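Local atomic coordinates of neural-cadherin (Drosophila melanogaster, PDB entry 3UBG), a protein that mediates calcium-dependent, preferentially homophilic adhesion between cells through a chain of cadherin domains, three of which make up this fragment. Residues E10-D15 against K97-E102; N41-V46 against V54-D59; Y105-P110 against Q131-D136; D138-Y143 against D185-V190. All coordinates share one frame; numbering follows the deposited sequence.

Contact 1 (E10-D15 against K97-E102); sequences EFTEAD and KDVNDE. With CA (calcium ion), chain E; CA (calcium ion), chain F; CA (calcium ion), chain D.
Thr-12 pairs with Lys-97 in a single parallel bridge, held by Lys-97 N giving its hydrogen to Phe-11 O at 2.7 Å and Glu-13 N giving its own to Lys-97 O at 2.8 Å. In the Glu-13 side chain, CG stands between backbone N and carbonyl carbon (chi1 65°) and the rest runs out extended, so that OE1 accepts from Val-99 N at 2.8 Å on its anti lone pair, in a nearly straight bond (172°). Residues 98-102 belong to the calcium-binding linker between successive cadherin domains, with 98-101 as its DxND signature. Glu-13 OE1 binds the calcium ion of chain E with Asp-98 OD1, Val-99 O and Asp-101 OD1; Asp-98 also has a polar partner in Thr-137. Glu-13 OE2, which binds that of chain F with Asp-101 and Glu-102, has a further partner in Tyr-60. The Glu-13 and Asp-101 side chains come from opposite directions, their carboxylate planes 50° apart and their charges probably balanced by the shared ions; Glu-61 adds to both sites. Val-99 CG2 packs on Thr-12 CB (3.6 Å) and Ala-14 CB (4.1 Å). Lys-97 NZ makes a salt bridge to Glu-10 OE2 at 2.8 Å, from above the carboxylate plane.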
# COMPACT_ATOMS: atom_id res chain seq x y z
N GLU A 10 4.54 20.80 22.57
CA GLU A 10 4.17 19.41 22.46
C GLU A 10 2.69 19.23 22.14
O GLU A 10 1.85 19.96 22.67
CB GLU A 10 4.35 18.80 23.82
CG GLU A 10 5.46 17.84 23.98
CD GLU A 10 5.31 17.11 25.29
OE1 GLU A 10 5.75 17.66 26.33
OE2 GLU A 10 4.73 16.00 25.28
N PHE A 11 2.36 18.24 21.32
CA PHE A 11 0.97 17.87 21.09
C PHE A 11 0.88 16.45 20.55
O PHE A 11 1.82 15.94 19.96
CB PHE A 11 0.29 18.80 20.07
CG PHE A 11 0.08 20.22 20.55
CD1 PHE A 11 0.89 21.25 20.07
CD2 PHE A 11 -0.96 20.53 21.42
CE1 PHE A 11 0.68 22.56 20.47
CE2 PHE A 11 -1.17 21.85 21.83
CZ PHE A 11 -0.35 22.87 21.36
N THR A 12 -0.28 15.83 20.75
CA THR A 12 -0.63 14.65 19.98
C THR A 12 -1.07 15.06 18.58
O THR A 12 -1.57 16.18 18.38
CB THR A 12 -1.77 13.87 20.66
OG1 THR A 12 -3.00 14.59 20.51
CG2 THR A 12 -1.46 13.66 22.15
N GLU A 13 -0.90 14.16 17.61
CA GLU A 13 -1.45 14.41 16.28
C GLU A 13 -2.98 14.61 16.36
O GLU A 13 -3.57 15.30 15.52
CB GLU A 13 -1.10 13.29 15.31
CG GLU A 13 -1.70 11.95 15.69
CD GLU A 13 -1.23 10.80 14.81
OE1 GLU A 13 -1.05 9.70 15.36
OE2 GLU A 13 -1.04 10.99 13.58
N ALA A 14 -3.61 14.04 17.37
CA ALA A 14 -5.06 14.19 17.52
C ALA A 14 -5.47 15.58 18.01
O ALA A 14 -6.60 16.02 17.80
CB ALA A 14 -5.63 13.11 18.43
N ASP A 15 -4.57 16.28 18.69
CA ASP A 15 -4.83 17.66 19.09
C ASP A 15 -4.98 18.52 17.84
O ASP A 15 -5.60 19.57 17.88
CB ASP A 15 -3.71 18.21 19.97
CG ASP A 15 -3.60 17.49 21.29
OD1 ASP A 15 -4.62 17.04 21.84
OD2 ASP A 15 -2.47 17.37 21.79
N LYS A 97 3.04 13.93 18.66
CA LYS A 97 3.02 12.65 19.33
C LYS A 97 2.04 11.70 18.67
O LYS A 97 0.94 12.09 18.28
CB LYS A 97 2.68 12.85 20.80
CG LYS A 97 3.85 13.41 21.58
CD LYS A 97 3.48 13.57 23.02
CE LYS A 97 2.69 14.82 23.20
NZ LYS A 97 2.26 14.96 24.60
N ASP A 98 2.45 10.44 18.54
CA ASP A 98 1.65 9.45 17.85
C ASP A 98 0.44 9.02 18.68
O ASP A 98 0.55 8.80 19.88
CB ASP A 98 2.49 8.21 17.55
CG ASP A 98 1.69 7.14 16.84
OD1 ASP A 98 1.02 7.49 15.86
OD2 ASP A 98 1.70 5.97 17.27
N VAL A 99 -0.70 8.90 18.02
CA VAL A 99 -1.90 8.34 18.60
C VAL A 99 -2.30 7.17 17.71
O VAL A 99 -1.97 7.12 16.54
CB VAL A 99 -3.04 9.43 18.68
CG1 VAL A 99 -4.37 8.80 18.93
CG2 VAL A 99 -2.74 10.47 19.77
N ASN A 100 -2.98 6.18 18.26
CA ASN A 100 -3.34 5.03 17.44
C ASN A 100 -4.57 5.35 16.62
O ASN A 100 -5.69 5.32 17.13
CB ASN A 100 -3.56 3.80 18.32
CG ASN A 100 -3.53 2.50 17.53
OD1 ASN A 100 -4.07 2.41 16.43
ND2 ASN A 100 -2.91 1.48 18.10
N ASP A 101 -4.37 5.67 15.35
CA ASP A 101 -5.43 6.28 14.56
C ASP A 101 -5.39 5.88 13.09
O ASP A 101 -6.07 6.48 12.25
CB ASP A 101 -5.36 7.80 14.69
CG ASP A 101 -4.19 8.41 13.91
OD1 ASP A 101 -3.23 7.69 13.63
OD2 ASP A 101 -4.25 9.62 13.60
N GLU A 102 -4.57 4.87 12.76
CA GLU A 102 -4.53 4.37 11.38
C GLU A 102 -4.92 2.90 11.32
O GLU A 102 -4.51 2.10 12.14
CB GLU A 102 -3.14 4.59 10.78
CG GLU A 102 -2.68 6.03 10.82
CD GLU A 102 -3.62 6.97 10.07
OE1 GLU A 102 -4.50 6.49 9.33
OE2 GLU A 102 -3.47 8.20 10.20
CA CA E . -0.85 7.33 14.44
CA CA F . -2.29 9.64 11.83
CA CA D . -3.68 1.32 14.22
O HOH W 1 -3.76 11.84 11.11

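Contact 2 (N41-V46 against V54-D59); sequences NPWVTV and VKKKWD. With CA (calcium ion), chain F.
At the open end of the antiparallel pair 44-46 and 51-54, where Val-44 and Val-54 form a non-hydrogen-bonded pair, the carbonyl of Trp-43 ties the two chains together. Trp-43 O accepts from Lys-55 N at 2.7 Å and from Trp-58 NE1 at 3.2 Å, the donors arriving from opposite faces of the carbonyl plane; the indole N-H points at the oxygen within its own ring plane. Next to this, Lys-56 N gives a bond to Pro-42 O (3.2 Å). The turn on the 41-46 side is an Asx turn, Asn-41 OD1 accepting from Trp-43 N. The Trp-43 ring carries Pro-42 CB over one face and presents CZ3 edge-on to Lys-57 O at 3.1 Å. With CG opposite the backbone N (chi1 -177°) and the chain extended, Lys-56 runs alongside the ring in the same direction, CD 3.5 Å from Trp-43 CZ3. Val-54 CG2 lies over one face of the Trp-58 ring, and Val-44 CG1 meets its edge, 4.0 Å from CZ2. The aliphatic part of Lys-55 crosses Thr-45 at about a right angle, and its NZ makes a salt bridge to Asp-40. With an alanine here, Asp-40 would probably lose its charged mate and the Thr-45 methyl the chain packed across it. Asp-59 OD1 binds the calcium ion of chain F, whose water 1 donates to Trp-58 O at 2.8 Å. Asp-59 and Glu-61, two residues on, both calcium ligands, form the acidic D-x-E element that a cadherin repeat contributes to the linker at its C-terminal end.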
# COMPACT_ATOMS: atom_id res chain seq x y z
N ASN A 41 3.35 26.35 4.93
CA ASN A 41 3.44 25.06 5.61
C ASN A 41 2.19 24.20 5.40
O ASN A 41 1.08 24.70 5.47
CB ASN A 41 3.68 25.27 7.10
CG ASN A 41 4.12 24.02 7.78
OD1 ASN A 41 3.31 23.21 8.23
ND2 ASN A 41 5.42 23.83 7.85
N PRO A 42 2.37 22.90 5.16
CA PRO A 42 1.20 22.05 4.91
C PRO A 42 0.33 21.89 6.14
O PRO A 42 -0.87 21.63 5.99
CB PRO A 42 1.82 20.68 4.55
CG PRO A 42 3.25 20.96 4.24
CD PRO A 42 3.63 22.14 5.09
N TRP A 43 0.91 22.04 7.33
CA TRP A 43 0.25 21.62 8.56
C TRP A 43 -0.34 22.76 9.39
O TRP A 43 -1.26 22.56 10.17
CB TRP A 43 1.21 20.82 9.43
CG TRP A 43 1.85 19.68 8.72
CD1 TRP A 43 3.15 19.60 8.32
CD2 TRP A 43 1.24 18.44 8.33
NE1 TRP A 43 3.39 18.40 7.70
CE2 TRP A 43 2.23 17.66 7.71
CE3 TRP A 43 -0.06 17.91 8.46
CZ2 TRP A 43 1.98 16.38 7.20
CZ3 TRP A 43 -0.31 16.63 7.95
CH2 TRP A 43 0.69 15.89 7.33
N VAL A 44 0.23 23.94 9.24
CA VAL A 44 -0.18 25.06 10.06
C VAL A 44 -0.35 26.34 9.21
O VAL A 44 0.33 26.53 8.18
CB VAL A 44 0.84 25.31 11.23
CG1 VAL A 44 0.84 24.16 12.24
CG2 VAL A 44 2.24 25.57 10.71
N THR A 45 -1.27 27.20 9.63
CA THR A 45 -1.26 28.60 9.18
C THR A 45 -0.89 29.50 10.34
O THR A 45 -1.17 29.18 11.50
CB THR A 45 -2.63 29.07 8.57
OG1 THR A 45 -3.69 28.93 9.53
CG2 THR A 45 -2.95 28.30 7.33
N VAL A 46 -0.25 30.63 10.02
CA VAL A 46 -0.02 31.67 11.02
C VAL A 46 -0.90 32.89 10.71
O VAL A 46 -0.85 33.45 9.62
CB VAL A 46 1.48 32.08 11.06
CG1 VAL A 46 1.76 33.09 12.18
CG2 VAL A 46 2.37 30.84 11.20
N VAL A 54 -4.24 24.69 12.82
CA VAL A 54 -4.14 23.49 12.00
C VAL A 54 -4.56 23.85 10.59
O VAL A 54 -5.59 24.49 10.40
CB VAL A 54 -5.06 22.36 12.51
CG1 VAL A 54 -4.97 21.12 11.61
CG2 VAL A 54 -4.74 22.00 13.92
N LYS A 55 -3.77 23.46 9.60
CA LYS A 55 -4.18 23.59 8.22
C LYS A 55 -4.68 22.20 7.73
O LYS A 55 -5.87 21.87 7.80
CB LYS A 55 -3.03 24.11 7.36
CG LYS A 55 -3.46 24.75 6.03
CD LYS A 55 -2.31 24.74 4.99
CE LYS A 55 -1.43 25.97 5.09
NZ LYS A 55 -0.74 26.29 3.81
N LYS A 56 -3.75 21.36 7.27
CA LYS A 56 -4.08 19.97 7.04
C LYS A 56 -4.11 19.31 8.40
O LYS A 56 -3.28 19.62 9.24
CB LYS A 56 -3.00 19.31 6.18
CG LYS A 56 -3.26 17.88 5.81
CD LYS A 56 -2.09 17.38 4.98
CE LYS A 56 -2.47 16.19 4.14
NZ LYS A 56 -1.26 15.69 3.44
N LYS A 57 -5.07 18.42 8.63
CA LYS A 57 -5.12 17.68 9.88
C LYS A 57 -3.78 17.04 10.16
O LYS A 57 -3.15 16.45 9.28
CB LYS A 57 -6.20 16.59 9.85
CG LYS A 57 -7.58 17.14 9.66
CD LYS A 57 -8.64 16.04 9.77
CE LYS A 57 -10.05 16.62 9.63
NZ LYS A 57 -11.08 15.54 9.55
N TRP A 58 -3.34 17.15 11.41
CA TRP A 58 -2.05 16.64 11.79
C TRP A 58 -2.01 15.14 11.61
O TRP A 58 -3.01 14.45 11.83
CB TRP A 58 -1.72 17.07 13.21
CG TRP A 58 -1.39 18.55 13.30
CD1 TRP A 58 -1.31 19.44 12.27
CD2 TRP A 58 -1.12 19.29 14.49
NE1 TRP A 58 -0.99 20.69 12.73
CE2 TRP A 58 -0.86 20.63 14.10
CE3 TRP A 58 -1.05 18.96 15.85
CZ2 TRP A 58 -0.54 21.64 15.02
CZ3 TRP A 58 -0.73 19.97 16.78
CH2 TRP A 58 -0.48 21.29 16.35
N ASP A 59 -0.85 14.63 11.20
CA ASP A 59 -0.69 13.21 10.91
C ASP A 59 0.75 12.79 11.16
O ASP A 59 1.65 13.05 10.35
CB ASP A 59 -1.15 12.89 9.48
CG ASP A 59 -1.00 11.42 9.11
OD1 ASP A 59 -0.79 10.55 9.99
OD2 ASP A 59 -1.11 11.12 7.91
CA CA F . -2.29 9.64 11.83
O HOH W 1 -3.76 11.84 11.11

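Contact 3 (Y105-P110 against Q131-D136); sequences YFINRP and QARDPD. With CA (calcium ion), chain D; CA (calcium ion), chain E.
The Arg-133 guanidinium has Ile-107 CD1 over the centre of one face, 3.9 Å above its plane. The ring of Tyr-105 lies with one face over Arg-133 O and takes Pro-135 CG at its edge, 4.1 Å from CE2; Phe-106 turns a ring edge to Gln-131 O. CG of Tyr-105 sits between its backbone N and carbonyl carbon (chi1 57°), which folds the ring back over the partner strand, its OH 3.7 Å from Arg-133 CB. In the backbone, Tyr-105 and Arg-133 form an antiparallel hydrogen-bonded pair: Tyr-105 N reaches Arg-133 O at 2.9 Å and Arg-133 N reaches Tyr-105 O at 2.8 Å. Ile-107 N adds an almost straight bond to Gln-131 O (2.8 Å, 177°). Where the backbone pairing stops, a side chain takes over, Asn-108 OD1 accepting from Gln-131 N at 2.8 Å. At the other end, Asp-134 OD1 takes the N-H of Asp-136 in an Asx turn, and both aspartates bind the calcium ion of chain D, as expected of the cadherin DxD motif. Strand 105-106 is the outermost of a four-stranded antiparallel sheet, beside 126-133. Phe-106 and Ala-132, meeting through CD2 and CB, point from this sheet into the sandwich, where Phe-106 touches Met-113, Val-181 and Thr-198, and Ala-132 rests on Ala-183 of strand 176-185.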
# COMPACT_ATOMS: atom_id res chain seq x y z
N TYR A 105 -3.51 -3.12 7.61
CA TYR A 105 -3.63 -3.51 6.22
C TYR A 105 -2.88 -4.83 6.01
O TYR A 105 -1.92 -5.13 6.73
CB TYR A 105 -3.08 -2.41 5.31
CG TYR A 105 -1.65 -2.06 5.60
CD1 TYR A 105 -0.61 -2.66 4.88
CD2 TYR A 105 -1.33 -1.16 6.60
CE1 TYR A 105 0.70 -2.35 5.15
CE2 TYR A 105 -0.01 -0.84 6.87
CZ TYR A 105 1.00 -1.43 6.14
OH TYR A 105 2.33 -1.13 6.42
N PHE A 106 -3.32 -5.62 5.04
CA PHE A 106 -2.68 -6.91 4.76
C PHE A 106 -1.44 -6.72 3.91
O PHE A 106 -1.43 -5.89 2.99
CB PHE A 106 -3.66 -7.87 4.08
CG PHE A 106 -4.71 -8.44 5.01
CD1 PHE A 106 -6.03 -8.10 4.86
CD2 PHE A 106 -4.36 -9.35 5.99
CE1 PHE A 106 -7.01 -8.64 5.70
CE2 PHE A 106 -5.32 -9.90 6.83
CZ PHE A 106 -6.65 -9.53 6.69
N ILE A 107 -0.39 -7.46 4.24
CA ILE A 107 0.86 -7.38 3.49
C ILE A 107 1.07 -8.64 2.64
O ILE A 107 2.04 -8.72 1.88
CB ILE A 107 2.06 -7.13 4.42
CG1 ILE A 107 2.28 -8.32 5.37
CG2 ILE A 107 1.86 -5.85 5.22
CD1 ILE A 107 3.54 -8.21 6.21
N ASN A 108 0.17 -9.61 2.78
CA ASN A 108 0.16 -10.80 1.93
C ASN A 108 0.28 -10.52 0.43
O ASN A 108 -0.44 -9.69 -0.12
CB ASN A 108 -1.13 -11.60 2.15
CG ASN A 108 -1.20 -12.24 3.51
OD1 ASN A 108 -1.75 -11.67 4.46
ND2 ASN A 108 -0.64 -13.45 3.62
N ARG A 109 1.17 -11.22 -0.24
CA ARG A 109 1.23 -11.15 -1.69
C ARG A 109 1.45 -12.56 -2.24
O ARG A 109 2.12 -13.36 -1.62
CB ARG A 109 2.34 -10.20 -2.16
CG ARG A 109 2.15 -8.73 -1.74
CD ARG A 109 0.86 -8.13 -2.34
NE ARG A 109 0.75 -6.69 -2.10
CZ ARG A 109 0.09 -6.13 -1.09
NH1 ARG A 109 -0.55 -6.88 -0.19
NH2 ARG A 109 0.05 -4.81 -0.96
N PRO A 110 0.84 -12.87 -3.40
CA PRO A 110 -0.03 -11.97 -4.16
C PRO A 110 -1.40 -11.82 -3.51
O PRO A 110 -1.72 -12.53 -2.56
CB PRO A 110 -0.20 -12.69 -5.51
CG PRO A 110 0.82 -13.78 -5.51
CD PRO A 110 1.02 -14.15 -4.09
N GLN A 131 -1.01 -12.07 7.10
CA GLN A 131 0.03 -11.19 7.59
C GLN A 131 -0.42 -9.75 7.44
O GLN A 131 -0.61 -9.26 6.33
CB GLN A 131 1.32 -11.41 6.81
CG GLN A 131 1.97 -12.77 7.04
CD GLN A 131 3.16 -13.03 6.10
OE1 GLN A 131 4.27 -13.24 6.55
NE2 GLN A 131 2.91 -13.02 4.80
N ALA A 132 -0.62 -9.06 8.55
CA ALA A 132 -1.05 -7.68 8.45
C ALA A 132 -0.07 -6.78 9.16
O ALA A 132 0.57 -7.19 10.09
CB ALA A 132 -2.46 -7.52 9.03
N ARG A 133 0.05 -5.54 8.70
CA ARG A 133 0.75 -4.53 9.47
C ARG A 133 -0.18 -3.41 9.87
O ARG A 133 -1.32 -3.35 9.44
CB ARG A 133 1.96 -3.97 8.72
CG ARG A 133 3.12 -4.92 8.67
CD ARG A 133 4.37 -4.19 8.21
NE ARG A 133 5.49 -5.08 7.97
CZ ARG A 133 6.04 -5.28 6.78
NH1 ARG A 133 5.56 -4.64 5.71
NH2 ARG A 133 7.06 -6.12 6.65
N ASP A 134 0.33 -2.51 10.69
CA ASP A 134 -0.41 -1.35 11.13
C ASP A 134 0.58 -0.20 11.35
O ASP A 134 1.64 -0.40 11.93
CB ASP A 134 -1.15 -1.68 12.42
CG ASP A 134 -1.98 -0.52 12.92
OD1 ASP A 134 -1.40 0.51 13.36
OD2 ASP A 134 -3.22 -0.67 12.86
N PRO A 135 0.22 1.01 10.90
CA PRO A 135 1.13 2.15 10.84
C PRO A 135 1.48 2.75 12.20
O PRO A 135 2.50 3.38 12.31
CB PRO A 135 0.36 3.18 9.99
CG PRO A 135 -0.73 2.40 9.32
CD PRO A 135 -1.07 1.30 10.26
N ASP A 136 0.66 2.54 13.22
CA ASP A 136 0.94 3.18 14.50
C ASP A 136 2.10 2.52 15.24
O ASP A 136 2.45 1.39 14.94
CB ASP A 136 -0.34 3.24 15.34
CG ASP A 136 -1.48 3.90 14.59
OD1 ASP A 136 -1.25 4.90 13.91
OD2 ASP A 136 -2.62 3.43 14.62
CA CA D . -3.68 1.32 14.22
CA CA E . -0.85 7.33 14.44

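Contact 4 (D138-Y143 against D185-V190); sequences DHNIHY and DQNGKV. With ZN (zinc ion), chain C; CA (calcium ion), chain D.
Asp-185 OD1 is gripped by two backbone N-H groups, Asn-140 N and Asn-187 N, each at 2.9 Å and coming from opposite faces of the carboxylate plane. The bond from Asn-187 N closes an Asx turn within the type I turn 185-188. With the carboxylate so fixed, OD2 is directed at the calcium ion of chain D, 2.4 Å away. Asn-187 reaches back with ND2 to Asp-138 O at 2.6 Å, from above the carbonyl plane, and makes a weak second bond to Asp-138 OD1. Gln-186 N donates to Asn-140 O at 2.8 Å. The amide of Gln-186 stacks on the His-142 ring, the planes 15° apart and OE1 over the ring centre; NE2 is held by Glu-184, and His-142 ND1 by Glu-158. A serine in place of His-142 would probably deprive the Gln-186 amide of its stacking surface and Glu-158 of its ring partner. His-139 touches Asp-185 through its backbone and CB, and with CG between backbone N and carbonyl carbon (chi1 54°) its ring binds the zinc ion through NE2. Ile-141 and Asp-185 form a non-hydrogen-bonded pair where the outermost strand 141-148 meets 176-185, which borders 195-207 through Asp-185 and Gln-196.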
# COMPACT_ATOMS: atom_id res chain seq x y z
N ASP A 138 1.94 1.76 18.19
CA ASP A 138 1.26 1.18 19.35
C ASP A 138 0.22 0.10 18.97
O ASP A 138 -0.81 -0.07 19.63
CB ASP A 138 0.57 2.34 20.07
CG ASP A 138 -0.18 1.91 21.32
OD1 ASP A 138 0.17 0.86 21.91
OD2 ASP A 138 -1.12 2.66 21.70
N HIS A 139 0.48 -0.65 17.91
CA HIS A 139 -0.50 -1.62 17.40
C HIS A 139 -0.60 -2.92 18.19
O HIS A 139 0.28 -3.28 18.95
CB HIS A 139 -0.16 -1.96 15.96
CG HIS A 139 1.25 -2.44 15.79
ND1 HIS A 139 1.64 -3.71 16.12
CD2 HIS A 139 2.35 -1.80 15.34
CE1 HIS A 139 2.93 -3.85 15.87
NE2 HIS A 139 3.39 -2.70 15.40
N ASN A 140 -1.71 -3.62 17.97
CA ASN A 140 -1.98 -4.89 18.64
C ASN A 140 -2.92 -5.71 17.76
O ASN A 140 -4.14 -5.67 17.93
CB ASN A 140 -2.63 -4.61 20.00
CG ASN A 140 -3.00 -5.88 20.75
OD1 ASN A 140 -2.34 -6.92 20.62
ND2 ASN A 140 -4.06 -5.80 21.55
N ILE A 141 -2.34 -6.43 16.81
CA ILE A 141 -3.11 -7.04 15.71
C ILE A 141 -3.70 -8.41 16.00
O ILE A 141 -3.01 -9.33 16.47
CB ILE A 141 -2.28 -7.12 14.42
CG1 ILE A 141 -2.10 -5.72 13.81
CG2 ILE A 141 -2.97 -8.01 13.41
CD1 ILE A 141 -0.68 -5.35 13.47
N HIS A 142 -4.99 -8.55 15.70
CA HIS A 142 -5.71 -9.81 15.83
C HIS A 142 -6.33 -10.25 14.51
O HIS A 142 -6.91 -9.44 13.79
CB HIS A 142 -6.79 -9.69 16.90
CG HIS A 142 -6.24 -9.50 18.27
ND1 HIS A 142 -6.45 -10.41 19.29
CD2 HIS A 142 -5.46 -8.53 18.80
CE1 HIS A 142 -5.84 -9.99 20.38
NE2 HIS A 142 -5.23 -8.85 20.11
N TYR A 143 -6.20 -11.54 14.21
CA TYR A 143 -6.67 -12.11 12.95
C TYR A 143 -7.99 -12.87 13.14
O TYR A 143 -8.18 -13.56 14.14
CB TYR A 143 -5.59 -13.02 12.36
CG TYR A 143 -4.29 -12.33 12.05
CD1 TYR A 143 -4.11 -11.62 10.87
CD2 TYR A 143 -3.21 -12.41 12.93
CE1 TYR A 143 -2.91 -10.98 10.57
CE2 TYR A 143 -2.00 -11.79 12.64
CZ TYR A 143 -1.86 -11.06 11.45
OH TYR A 143 -0.66 -10.43 11.15
N ASP A 185 -6.71 -3.91 14.70
CA ASP A 185 -5.77 -3.38 15.68
C ASP A 185 -6.60 -3.13 16.93
O ASP A 185 -7.39 -2.19 16.99
CB ASP A 185 -5.09 -2.10 15.18
CG ASP A 185 -4.21 -1.45 16.24
OD1 ASP A 185 -4.02 -2.06 17.32
OD2 ASP A 185 -3.69 -0.35 16.00
N GLN A 186 -6.44 -4.00 17.92
CA GLN A 186 -7.23 -3.91 19.13
C GLN A 186 -6.69 -2.88 20.11
O GLN A 186 -7.11 -2.81 21.26
CB GLN A 186 -7.40 -5.29 19.77
CG GLN A 186 -7.95 -6.30 18.78
CD GLN A 186 -8.80 -7.38 19.43
OE1 GLN A 186 -8.61 -7.74 20.59
NE2 GLN A 186 -9.75 -7.92 18.66
N ASN A 187 -5.75 -2.06 19.64
CA ASN A 187 -5.35 -0.87 20.38
C ASN A 187 -5.95 0.42 19.84
O ASN A 187 -5.62 1.49 20.32
CB ASN A 187 -3.84 -0.73 20.40
CG ASN A 187 -3.20 -1.52 21.51
OD1 ASN A 187 -3.89 -2.25 22.22
ND2 ASN A 187 -1.89 -1.38 21.65
N GLY A 188 -6.83 0.31 18.84
CA GLY A 188 -7.41 1.49 18.21
C GLY A 188 -8.91 1.39 18.02
O GLY A 188 -9.39 0.70 17.11
N LYS A 189 -9.68 2.08 18.87
CA LYS A 189 -11.14 1.99 18.80
C LYS A 189 -11.73 2.89 17.73
O LYS A 189 -11.11 3.87 17.30
CB LYS A 189 -11.75 2.32 20.16
CG LYS A 189 -11.23 1.47 21.30
CD LYS A 189 -12.14 1.52 22.52
CE LYS A 189 -11.46 0.89 23.74
NZ LYS A 189 -11.01 -0.52 23.50
N VAL A 190 -12.93 2.55 17.27
CA VAL A 190 -13.72 3.47 16.46
C VAL A 190 -14.93 3.88 17.28
O VAL A 190 -15.43 5.01 17.17
CB VAL A 190 -14.17 2.83 15.13
CG1 VAL A 190 -14.10 3.86 14.01
CG2 VAL A 190 -13.31 1.63 14.80
ZN ZN C . 5.49 -2.31 14.95
CA CA D . -3.68 1.32 14.22

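Overall arrangement
Contacts 1 and 2 belong to one cadherin repeat, contact 2 nested within the loop that contact 1 closes, and they share the calcium ion of chain F and water 1. Contacts 3 and 4 lie in the next repeat, in its two different sheets. The linker 98-102 of contact 1 joins the two repeats: with contact 3 it shares the calcium ions of chains D and E, with contact 4 that of chain D. Contacts 1 and 4 are surface contacts ruled by carboxylates, amides and metal; contacts 2 and 3 are partly buried, with aromatic and aliphatic packing beside antiparallel strand bonds in contact 3 and a carbonyl that accepts twice in contact 2. Contacts 2 and 4 do not touch.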